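Local coordinates for putative exported protein (Peptoclostridium difficile, PDB 5TTA) that is of unknown function but probably is exported, and carries a DUF5780 region of the E-set clan, built as an alpha/beta protein, at residues A71-E76 against M168-A173; E76-A81 against S224-W229; V210-F215 against V220-A225. One frame throughout, in Å; residues are numbered along the deposited sequence.

Contact 1 (A71-E76 against M168-A173); sequences AIMDYE and MEKEYA
No aromatic ring takes part where M73 meets K170 and A173; the flat group met across the contact is the peptide carbonyl of K170. Its O is met by the terminal methyl CE of M73 at 3.2 Å. D74, next along the strand, does not touch the helix; its carboxylate is met from above its plane by Y75 N at OD1, and is held also by R135 and M137. The M73 side chain, present as selenomethionine, does the touching. Its CG sits between the backbone N and the carbonyl carbon (chi1 85°), and a bend at chi3 of -68° lays CE against the helix. There CE presses on A173 CB at 3.5 Å, tight for two carbons, and lies alongside the aliphatic K170 CG. Methionine suits the place because its long, flexible chain can fit a methyl between side chains; alanine suits the helix because its small side chain lets the backbones come within 5.7 Å, measured from M73 CA to A173 CA. A single water links the two backbones, donating to M73 O and to A173 O, each at 2.7 Å. M73 and D74 both face T214 in a classic beta bulge, placing the contact at the start of strand 72-82, beside strand 205-215. The last turns of helix 156-175 pack against this strand end, while I72 and Y75 meet strands 41-50 and 58-66.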
loop_
_atom_site.group_PDB
_atom_site.type_symbol
_atom_site.label_atom_id
_atom_site.label_comp_id
_atom_site.label_asym_id
_atom_site.label_seq_id
_atom_site.Cartn_x
_atom_site.Cartn_y
_atom_site.Cartn_z
ATOM N N ALA A 71 -21.951 4.923 5.526
ATOM C CA ALA A 71 -20.949 5.304 4.539
ATOM C C ALA A 71 -20.627 4.134 3.614
ATOM O O ALA A 71 -20.496 2.993 4.062
ATOM C CB ALA A 71 -19.684 5.772 5.245
ATOM N N ILE A 72 -20.457 4.424 2.326
ATOM C CA ILE A 72 -20.221 3.402 1.306
ATOM C C ILE A 72 -18.739 3.401 0.931
ATOM O O ILE A 72 -18.227 4.368 0.350
ATOM C CB ILE A 72 -21.118 3.627 0.079
ATOM C CG1 ILE A 72 -22.579 3.284 0.436
ATOM C CG2 ILE A 72 -20.624 2.796 -1.134
ATOM C CD1 ILE A 72 -23.601 3.766 -0.571
HETATM N N MSE A 73 -18.044 2.310 1.259
HETATM C CA MSE A 73 -16.612 2.236 0.996
HETATM C C MSE A 73 -16.276 1.608 -0.355
HETATM O O MSE A 73 -15.185 1.844 -0.863
HETATM C CB MSE A 73 -15.891 1.478 2.125
HETATM C CG MSE A 73 -15.863 -0.025 2.007
HETATM SE SE MSE A 73 -14.916 -0.821 3.533
HETATM C CE MSE A 73 -13.177 -0.201 3.134
ATOM N N ASP A 74 -17.185 0.816 -0.950
ATOM C CA ASP A 74 -16.928 0.246 -2.267
ATOM C C ASP A 74 -18.259 -0.014 -2.966
ATOM O O ASP A 74 -19.313 -0.074 -2.335
ATOM C CB ASP A 74 -16.079 -1.053 -2.163
ATOM C CG ASP A 74 -15.398 -1.446 -3.493
ATOM O OD1 ASP A 74 -15.428 -0.677 -4.482
ATOM O OD2 ASP A 74 -14.824 -2.551 -3.549
ATOM N N TYR A 75 -18.219 -0.094 -4.289
ATOM C CA TYR A 75 -19.419 -0.436 -5.043
ATOM C C TYR A 75 -19.004 -1.168 -6.303
ATOM O O TYR A 75 -17.839 -1.154 -6.698
ATOM C CB TYR A 75 -20.294 0.802 -5.380
ATOM C CG TYR A 75 -19.613 1.886 -6.212
ATOM C CD1 TYR A 75 -19.141 1.621 -7.506
ATOM C CD2 TYR A 75 -19.503 3.183 -5.733
ATOM C CE1 TYR A 75 -18.529 2.605 -8.271
ATOM C CE2 TYR A 75 -18.910 4.174 -6.487
ATOM C CZ TYR A 75 -18.428 3.885 -7.754
ATOM O OH TYR A 75 -17.830 4.891 -8.494
ATOM N N GLU A 76 -19.973 -1.830 -6.921
ATOM C CA GLU A 76 -19.840 -2.345 -8.278
ATOM C C GLU A 76 -21.053 -1.858 -9.052
ATOM O O GLU A 76 -22.194 -2.091 -8.633
ATOM C CB GLU A 76 -19.738 -3.875 -8.311
ATOM C CG GLU A 76 -18.527 -4.377 -7.540
ATOM C CD GLU A 76 -18.368 -5.891 -7.554
ATOM O OE1 GLU A 76 -17.382 -6.375 -6.948
ATOM O OE2 GLU A 76 -19.209 -6.593 -8.164
HETATM N N MSE A 168 -4.501 -1.543 6.058
HETATM C CA MSE A 168 -4.254 -0.164 5.650
HETATM C C MSE A 168 -5.015 0.219 4.382
HETATM O O MSE A 168 -5.544 1.326 4.284
HETATM C CB MSE A 168 -2.756 0.064 5.457
HETATM C CG MSE A 168 -1.994 0.223 6.765
HETATM SE SE MSE A 168 -2.808 1.566 7.936
HETATM C CE MSE A 168 -3.921 0.399 9.052
ATOM N N GLU A 169 -5.086 -0.706 3.428
ATOM C CA GLU A 169 -5.911 -0.488 2.243
ATOM C C GLU A 169 -7.372 -0.303 2.630
ATOM O O GLU A 169 -8.044 0.613 2.146
ATOM C CB GLU A 169 -5.759 -1.658 1.270
ATOM C CG GLU A 169 -5.915 -1.269 -0.192
ATOM C CD GLU A 169 -4.755 -0.426 -0.695
ATOM O OE1 GLU A 169 -3.606 -0.700 -0.288
ATOM O OE2 GLU A 169 -4.995 0.514 -1.488
ATOM N N LYS A 170 -7.874 -1.160 3.521
ATOM C CA LYS A 170 -9.253 -1.021 3.979
ATOM C C LYS A 170 -9.464 0.302 4.712
ATOM O O LYS A 170 -10.488 0.966 4.513
ATOM C CB LYS A 170 -9.630 -2.209 4.862
ATOM C CG LYS A 170 -11.080 -2.238 5.293
ATOM C CD LYS A 170 -11.444 -3.574 5.943
ATOM C CE LYS A 170 -10.911 -3.681 7.370
ATOM N NZ LYS A 170 -11.636 -2.786 8.326
ATOM N N GLU A 171 -8.501 0.728 5.542
ATOM C CA GLU A 171 -8.688 1.975 6.286
ATOM C C GLU A 171 -8.706 3.190 5.359
ATOM O O GLU A 171 -9.515 4.112 5.547
ATOM C CB GLU A 171 -7.611 2.137 7.363
ATOM C CG GLU A 171 -7.877 1.364 8.660
ATOM C CD GLU A 171 -9.041 1.927 9.482
ATOM O OE1 GLU A 171 -9.718 2.876 9.026
ATOM O OE2 GLU A 171 -9.280 1.418 10.599
ATOM N N TYR A 172 -7.815 3.218 4.362
ATOM C CA TYR A 172 -7.827 4.299 3.381
ATOM C C TYR A 172 -9.172 4.368 2.667
ATOM O O TYR A 172 -9.772 5.444 2.546
ATOM C CB TYR A 172 -6.680 4.102 2.388
ATOM C CG TYR A 172 -6.698 5.020 1.184
ATOM C CD1 TYR A 172 -6.059 6.260 1.216
ATOM C CD2 TYR A 172 -7.329 4.639 0.001
ATOM C CE1 TYR A 172 -6.064 7.103 0.102
ATOM C CE2 TYR A 172 -7.338 5.474 -1.115
ATOM C CZ TYR A 172 -6.705 6.702 -1.059
ATOM O OH TYR A 172 -6.717 7.530 -2.161
ATOM N N ALA A 173 -9.679 3.219 2.219
ATOM C CA ALA A 173 -10.970 3.189 1.543
ATOM C C ALA A 173 -12.092 3.672 2.456
ATOM O O ALA A 173 -13.026 4.336 1.997
ATOM C CB ALA A 173 -11.253 1.778 1.026
HETATM O O HOH W 1 -13.717 4.067 -0.645
#

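Contact 2 (E76-A81 against S224-W229); sequences EITCLA and SAYENW
T78 and Y226 join strand to helix through their hydroxyls, T78 OG1 lying 2.6 Å from Y226 OH in a short hydrogen bond in which either could be the donor. The threonine comes to the tyrosine at the edge of its ring, with T78 CB in the ring plane, and the two side chains cross at about a right angle. Close by, the six-membered end of W229 reaches over to the strand: its CH2 is 3.6 Å from the carbonyl O of T78 and equally 3.6 Å from L80 CD1, both approached obliquely. W229 CZ3 also meets the methyl T78 CG2 at 4.0 Å. L80 and W229 arrive from opposite directions, leucine supplying a branched apolar end and tryptophan a broad one. Threonine serves both neighbours, its hydroxyl going to the tyrosine and its methyl to the indole.

T78 and L80 point from one face of strand 72-82, while I77 and C79 turn to the other. Helix 226-233 thus packs on the T78/L80 face of the antiparallel sheet. The other face, where I77 and C79 meet strand 58-66, is where two strand layers pack together, consistent with the beta-sandwich fold of the E-set clan. The nearest CA atoms, T78 and Y226, are 9.2 Å apart, a gap that large rings can span. Both rings leave the helix with CG anti to the backbone N (Y226 chi1 175°, W229 chi1 174°); three residues apart, they emerge on the same side of it.

Farther out, T78 OG1 has a second partner in T133 OG1 of strand 131-135. W229 NE1 is hydrogen-bonded to Y246 OH, and its ring meets that of F233. Y226 rests on K211, and W229 on C209, both in strand 205-215.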
loop_
_atom_site.group_PDB
_atom_site.type_symbol
_atom_site.label_atom_id
_atom_site.label_comp_id
_atom_site.label_asym_id
_atom_site.label_seq_id
_atom_site.Cartn_x
_atom_site.Cartn_y
_atom_site.Cartn_z
ATOM N N GLU A 76 -19.973 -1.830 -6.921
ATOM C CA GLU A 76 -19.840 -2.345 -8.278
ATOM C C GLU A 76 -21.053 -1.858 -9.052
ATOM O O GLU A 76 -22.194 -2.091 -8.633
ATOM C CB GLU A 76 -19.738 -3.875 -8.311
ATOM C CG GLU A 76 -18.527 -4.377 -7.540
ATOM C CD GLU A 76 -18.368 -5.891 -7.554
ATOM O OE1 GLU A 76 -17.382 -6.375 -6.948
ATOM O OE2 GLU A 76 -19.209 -6.593 -8.164
ATOM N N ILE A 77 -20.809 -1.177 -10.168
ATOM C CA ILE A 77 -21.878 -0.593 -10.968
ATOM C C ILE A 77 -21.661 -1.003 -12.414
ATOM O O ILE A 77 -20.581 -0.760 -12.971
ATOM C CB ILE A 77 -21.921 0.940 -10.843
ATOM C CG1 ILE A 77 -22.364 1.334 -9.434
ATOM C CG2 ILE A 77 -22.865 1.517 -11.877
ATOM C CD1 ILE A 77 -22.373 2.865 -9.213
ATOM N N THR A 78 -22.673 -1.644 -13.020
ATOM C CA THR A 78 -22.525 -2.149 -14.380
ATOM C C THR A 78 -23.226 -1.200 -15.338
ATOM O O THR A 78 -24.348 -0.762 -15.075
ATOM C CB THR A 78 -23.101 -3.563 -14.527
ATOM O OG1 THR A 78 -22.354 -4.469 -13.709
ATOM C CG2 THR A 78 -23.017 -4.039 -15.991
ATOM N N CYS A 79 -22.565 -0.897 -16.459
ATOM C CA CYS A 79 -23.130 -0.050 -17.497
ATOM C C CYS A 79 -23.236 -0.794 -18.823
ATOM O O CYS A 79 -22.449 -1.699 -19.115
ATOM C CB CYS A 79 -22.299 1.199 -17.747
ATOM S SG CYS A 79 -22.148 2.292 -16.290
ATOM N N LEU A 80 -24.204 -0.345 -19.609
ATOM C CA LEU A 80 -24.528 -0.801 -20.951
ATOM C C LEU A 80 -24.687 0.430 -21.817
ATOM O O LEU A 80 -25.069 1.493 -21.321
ATOM C CB LEU A 80 -25.833 -1.616 -20.959
ATOM C CG LEU A 80 -25.793 -2.840 -20.050
ATOM C CD1 LEU A 80 -27.210 -3.488 -20.032
ATOM C CD2 LEU A 80 -24.802 -3.850 -20.591
ATOM N N ALA A 81 -24.354 0.303 -23.099
ATOM C CA ALA A 81 -24.337 1.452 -24.000
ATOM C C ALA A 81 -25.172 1.178 -25.239
ATOM O O ALA A 81 -25.215 0.049 -25.728
ATOM C CB ALA A 81 -22.887 1.800 -24.416
ATOM N N SER A 224 -30.594 -7.868 -5.572
ATOM C CA SER A 224 -31.206 -9.119 -6.007
ATOM C C SER A 224 -31.839 -9.007 -7.393
ATOM O O SER A 224 -32.023 -10.032 -8.060
ATOM C CB SER A 224 -32.227 -9.599 -4.959
ATOM O OG SER A 224 -33.264 -8.654 -4.727
ATOM N N ALA A 225 -32.140 -7.793 -7.856
ATOM C CA ALA A 225 -32.683 -7.590 -9.191
ATOM C C ALA A 225 -31.611 -7.525 -10.275
ATOM O O ALA A 225 -31.956 -7.470 -11.462
ATOM C CB ALA A 225 -33.504 -6.302 -9.224
ATOM N N TYR A 226 -30.327 -7.530 -9.904
ATOM C CA TYR A 226 -29.267 -7.301 -10.888
ATOM C C TYR A 226 -29.232 -8.358 -11.992
ATOM O O TYR A 226 -29.066 -8.031 -13.175
ATOM C CB TYR A 226 -27.915 -7.235 -10.188
ATOM C CG TYR A 226 -26.758 -7.113 -11.164
ATOM C CD1 TYR A 226 -26.417 -5.886 -11.715
ATOM C CD2 TYR A 226 -25.987 -8.218 -11.494
ATOM C CE1 TYR A 226 -25.356 -5.773 -12.607
ATOM C CE2 TYR A 226 -24.930 -8.119 -12.379
ATOM C CZ TYR A 226 -24.618 -6.889 -12.924
ATOM O OH TYR A 226 -23.561 -6.788 -13.795
ATOM N N GLU A 227 -29.311 -9.640 -11.638
ATOM C CA GLU A 227 -29.136 -10.640 -12.689
ATOM C C GLU A 227 -30.227 -10.506 -13.742
ATOM O O GLU A 227 -29.948 -10.601 -14.944
ATOM C CB GLU A 227 -29.105 -12.055 -12.104
ATOM C CG GLU A 227 -27.770 -12.433 -11.474
ATOM C CD GLU A 227 -26.571 -12.197 -12.398
ATOM O OE1 GLU A 227 -25.510 -11.750 -11.901
ATOM O OE2 GLU A 227 -26.680 -12.459 -13.619
ATOM N N ASN A 228 -31.463 -10.244 -13.304
ATOM C CA ASN A 228 -32.579 -10.040 -14.226
ATOM C C ASN A 228 -32.333 -8.840 -15.123
ATOM O O ASN A 228 -32.618 -8.882 -16.328
ATOM C CB ASN A 228 -33.895 -9.828 -13.460
ATOM C CG ASN A 228 -34.352 -11.054 -12.706
ATOM O OD1 ASN A 228 -33.965 -12.181 -13.019
ATOM N ND2 ASN A 228 -35.199 -10.838 -11.701
ATOM N N TRP A 229 -31.837 -7.747 -14.540
ATOM C CA TRP A 229 -31.571 -6.544 -15.320
ATOM C C TRP A 229 -30.544 -6.839 -16.413
ATOM O O TRP A 229 -30.753 -6.521 -17.587
ATOM C CB TRP A 229 -31.087 -5.429 -14.377
ATOM C CG TRP A 229 -30.638 -4.162 -15.041
ATOM C CD1 TRP A 229 -31.405 -3.070 -15.337
ATOM C CD2 TRP A 229 -29.314 -3.858 -15.497
ATOM N NE1 TRP A 229 -30.637 -2.107 -15.952
ATOM C CE2 TRP A 229 -29.349 -2.556 -16.048
ATOM C CE3 TRP A 229 -28.089 -4.547 -15.458
ATOM C CZ2 TRP A 229 -28.203 -1.928 -16.570
ATOM C CZ3 TRP A 229 -26.966 -3.938 -15.979
ATOM C CH2 TRP A 229 -27.028 -2.628 -16.527
#

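Contact 3 (V210-F215 against V220-A225)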
loop_
_atom_site.group_PDB
_atom_site.type_symbol
_atom_site.label_atom_id
_atom_site.label_comp_id
_atom_site.label_asym_id
_atom_site.label_seq_id
_atom_site.Cartn_x
_atom_site.Cartn_y
_atom_site.Cartn_z
ATOM N N VAL A 210 -26.685 -0.753 -10.122
ATOM C CA VAL A 210 -25.844 -1.130 -8.993
ATOM C C VAL A 210 -25.878 -2.640 -8.844
ATOM O O VAL A 210 -26.961 -3.233 -8.772
ATOM C CB VAL A 210 -26.333 -0.463 -7.706
ATOM C CG1 VAL A 210 -25.497 -0.944 -6.516
ATOM C CG2 VAL A 210 -26.289 1.077 -7.834
ATOM N N LYS A 211 -24.702 -3.260 -8.806
ATOM C CA LYS A 211 -24.585 -4.701 -8.611
ATOM C C LYS A 211 -24.468 -5.024 -7.130
ATOM O O LYS A 211 -25.191 -5.876 -6.614
ATOM C CB LYS A 211 -23.387 -5.233 -9.413
ATOM C CG LYS A 211 -23.089 -6.742 -9.286
ATOM C CD LYS A 211 -21.972 -7.122 -10.277
ATOM C CE LYS A 211 -21.651 -8.629 -10.268
ATOM N NZ LYS A 211 -20.797 -9.010 -9.111
ATOM N N GLN A 212 -23.603 -4.316 -6.422
ATOM C CA GLN A 212 -23.492 -4.461 -4.975
ATOM C C GLN A 212 -22.803 -3.228 -4.403
ATOM O O GLN A 212 -22.192 -2.438 -5.128
ATOM C CB GLN A 212 -22.711 -5.721 -4.596
ATOM C CG GLN A 212 -21.257 -5.742 -5.055
ATOM C CD GLN A 212 -20.502 -6.927 -4.449
ATOM O OE1 GLN A 212 -20.833 -8.076 -4.705
ATOM N NE2 GLN A 212 -19.510 -6.637 -3.620
ATOM N N VAL A 213 -22.873 -3.092 -3.083
ATOM C CA VAL A 213 -22.115 -2.052 -2.382
ATOM C C VAL A 213 -21.564 -2.646 -1.098
ATOM O O VAL A 213 -22.106 -3.611 -0.545
ATOM C CB VAL A 213 -22.905 -0.754 -2.052
ATOM C CG1 VAL A 213 -23.678 -0.178 -3.263
ATOM C CG2 VAL A 213 -23.781 -0.912 -0.843
ATOM N N THR A 214 -20.473 -2.050 -0.621
ATOM C CA THR A 214 -19.821 -2.452 0.621
ATOM C C THR A 214 -19.785 -1.241 1.543
ATOM O O THR A 214 -19.285 -0.185 1.147
ATOM C CB THR A 214 -18.395 -2.949 0.372
ATOM O OG1 THR A 214 -18.412 -4.009 -0.592
ATOM C CG2 THR A 214 -17.769 -3.436 1.688
ATOM N N PHE A 215 -20.326 -1.385 2.751
ATOM C CA PHE A 215 -20.354 -0.275 3.700
ATOM C C PHE A 215 -19.093 -0.274 4.565
ATOM O O PHE A 215 -18.282 -1.211 4.543
ATOM C CB PHE A 215 -21.624 -0.344 4.561
ATOM C CG PHE A 215 -22.904 -0.278 3.769
ATOM C CD1 PHE A 215 -23.400 0.940 3.308
ATOM C CD2 PHE A 215 -23.630 -1.424 3.504
ATOM C CE1 PHE A 215 -24.582 1.006 2.580
ATOM C CE2 PHE A 215 -24.819 -1.369 2.778
ATOM C CZ PHE A 215 -25.297 -0.155 2.321
ATOM N N VAL A 220 -21.970 -6.131 3.112
ATOM C CA VAL A 220 -22.121 -6.114 1.658
ATOM C C VAL A 220 -23.602 -6.262 1.328
ATOM O O VAL A 220 -24.241 -7.226 1.761
ATOM C CB VAL A 220 -21.301 -7.237 0.990
ATOM C CG1 VAL A 220 -21.508 -7.245 -0.537
ATOM C CG2 VAL A 220 -19.808 -7.091 1.357
ATOM N N TRP A 221 -24.154 -5.290 0.598
ATOM C CA TRP A 221 -25.499 -5.362 0.051
ATOM C C TRP A 221 -25.416 -5.727 -1.425
ATOM O O TRP A 221 -24.669 -5.104 -2.189
ATOM C CB TRP A 221 -26.235 -4.030 0.230
ATOM C CG TRP A 221 -27.591 -3.997 -0.414
ATOM C CD1 TRP A 221 -28.796 -4.349 0.165
ATOM C CD2 TRP A 221 -27.905 -3.571 -1.746
ATOM N NE1 TRP A 221 -29.816 -4.177 -0.735
ATOM C CE2 TRP A 221 -29.298 -3.703 -1.913
ATOM C CE3 TRP A 221 -27.146 -3.103 -2.815
ATOM C CZ2 TRP A 221 -29.946 -3.375 -3.107
ATOM C CZ3 TRP A 221 -27.797 -2.769 -3.998
ATOM C CH2 TRP A 221 -29.173 -2.908 -4.135
ATOM N N LYS A 222 -26.163 -6.741 -1.823
ATOM C CA LYS A 222 -26.210 -7.166 -3.214
ATOM C C LYS A 222 -27.594 -6.897 -3.779
ATOM O O LYS A 222 -28.603 -7.110 -3.102
ATOM C CB LYS A 222 -25.881 -8.650 -3.355
ATOM C CG LYS A 222 -24.463 -8.980 -3.064
ATOM C CD LYS A 222 -24.202 -10.469 -3.219
ATOM C CE LYS A 222 -22.853 -10.834 -2.658
ATOM N NZ LYS A 222 -22.562 -12.274 -2.907
ATOM N N ASN A 223 -27.632 -6.428 -5.024
ATOM C CA ASN A 223 -28.888 -6.110 -5.691
ATOM C C ASN A 223 -29.528 -7.399 -6.223
ATOM O O ASN A 223 -29.058 -7.971 -7.203
ATOM C CB ASN A 223 -28.634 -5.107 -6.810
ATOM C CG ASN A 223 -29.911 -4.592 -7.409
ATOM O OD1 ASN A 223 -31.008 -5.024 -7.034
ATOM N ND2 ASN A 223 -29.792 -3.631 -8.319
ATOM N N SER A 224 -30.594 -7.868 -5.572
ATOM C CA SER A 224 -31.206 -9.119 -6.007
ATOM C C SER A 224 -31.839 -9.007 -7.393
ATOM O O SER A 224 -32.023 -10.032 -8.060
ATOM C CB SER A 224 -32.227 -9.599 -4.959
ATOM O OG SER A 224 -33.264 -8.654 -4.727
ATOM N N ALA A 225 -32.140 -7.793 -7.856
ATOM C CA ALA A 225 -32.683 -7.590 -9.191
ATOM C C ALA A 225 -31.611 -7.525 -10.275
ATOM O O ALA A 225 -31.956 -7.470 -11.462
ATOM C CB ALA A 225 -33.504 -6.302 -9.224
#
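V213 and W221 form a hydrogen-bonded antiparallel pair: V213 N donates to W221 O at 2.8 Å, and W221 N returns a bond to V213 O at 2.9 Å. Just past the end of strand 220-222, N223 N gives one more backbone bond, to K211 O at 3.0 Å. Q212 with K222 and T214 with V220 are the non-hydrogen-bonded pairs on either side of V213-W221.

The side-chain polar bonds centre on N223. Its CG is anti to the backbone N (chi1 -172°), which brings the amide back to the first strand, and ND2 donates to V210 O at 2.9 Å. That bond is nearly straight (160° at the hydrogen) and lies in the plane of both the carbonyl and the amide, so it holds the amide's rotation. The other end of the group, OD1, accepts from A225 N at 3.1 Å and caps the turn into helix 226-233. Asparagine suits the junction because one short side chain both donates and accepts.

Apolar packing gathers round W221, on the face it shares with V213. V210 CG1 meets the ring at its edge, in plane, 3.9 Å from CZ3, while W221 CB packs against F215 CE2 at 3.9 Å and touches V213 CG2. The same V213 methyl lies over one face of the F215 ring, offset toward its rim; P40 lies beside V213, F215 and W221. On the opposite face, Q212 and K222 run side by side, Q212 NE2 nears V220 CG1, and T214 meets V220 CG2; long polar chains suit this more open side, and the beta-branched T214 and V220 suit an extended strand.

K211 and Q212 both face E76 in a classic beta bulge. With the strand axes at 165°, segments 210-215 and 220-222 form a beta hairpin at the margin of the antiparallel sheet.

Overall arrangement
Contacts 1 and 2 follow one another along strand 72-82, sharing E76, with centres about 21 Å apart; the centre of contact 3 lies about 14 Å from that of contact 1 and about 10 Å from that of contact 2. Strand 205-215 pairs with strand 72-82, and contacts 1 and 3 are joined by a probable backbone hydrogen bond from M73 N to T214 O, 2.8 Å. The salt bridge between E76 and K211 ties contact 2 to contact 3, which also share S224 and A225, where strand 220-222 passes into helix 226-233. Along the chain contacts 1 and 2 cross, and contact 1 closes before contact 3 opens. One antiparallel sheet thus gathers helices 156-175 and 226-233 within the DUF5780 region.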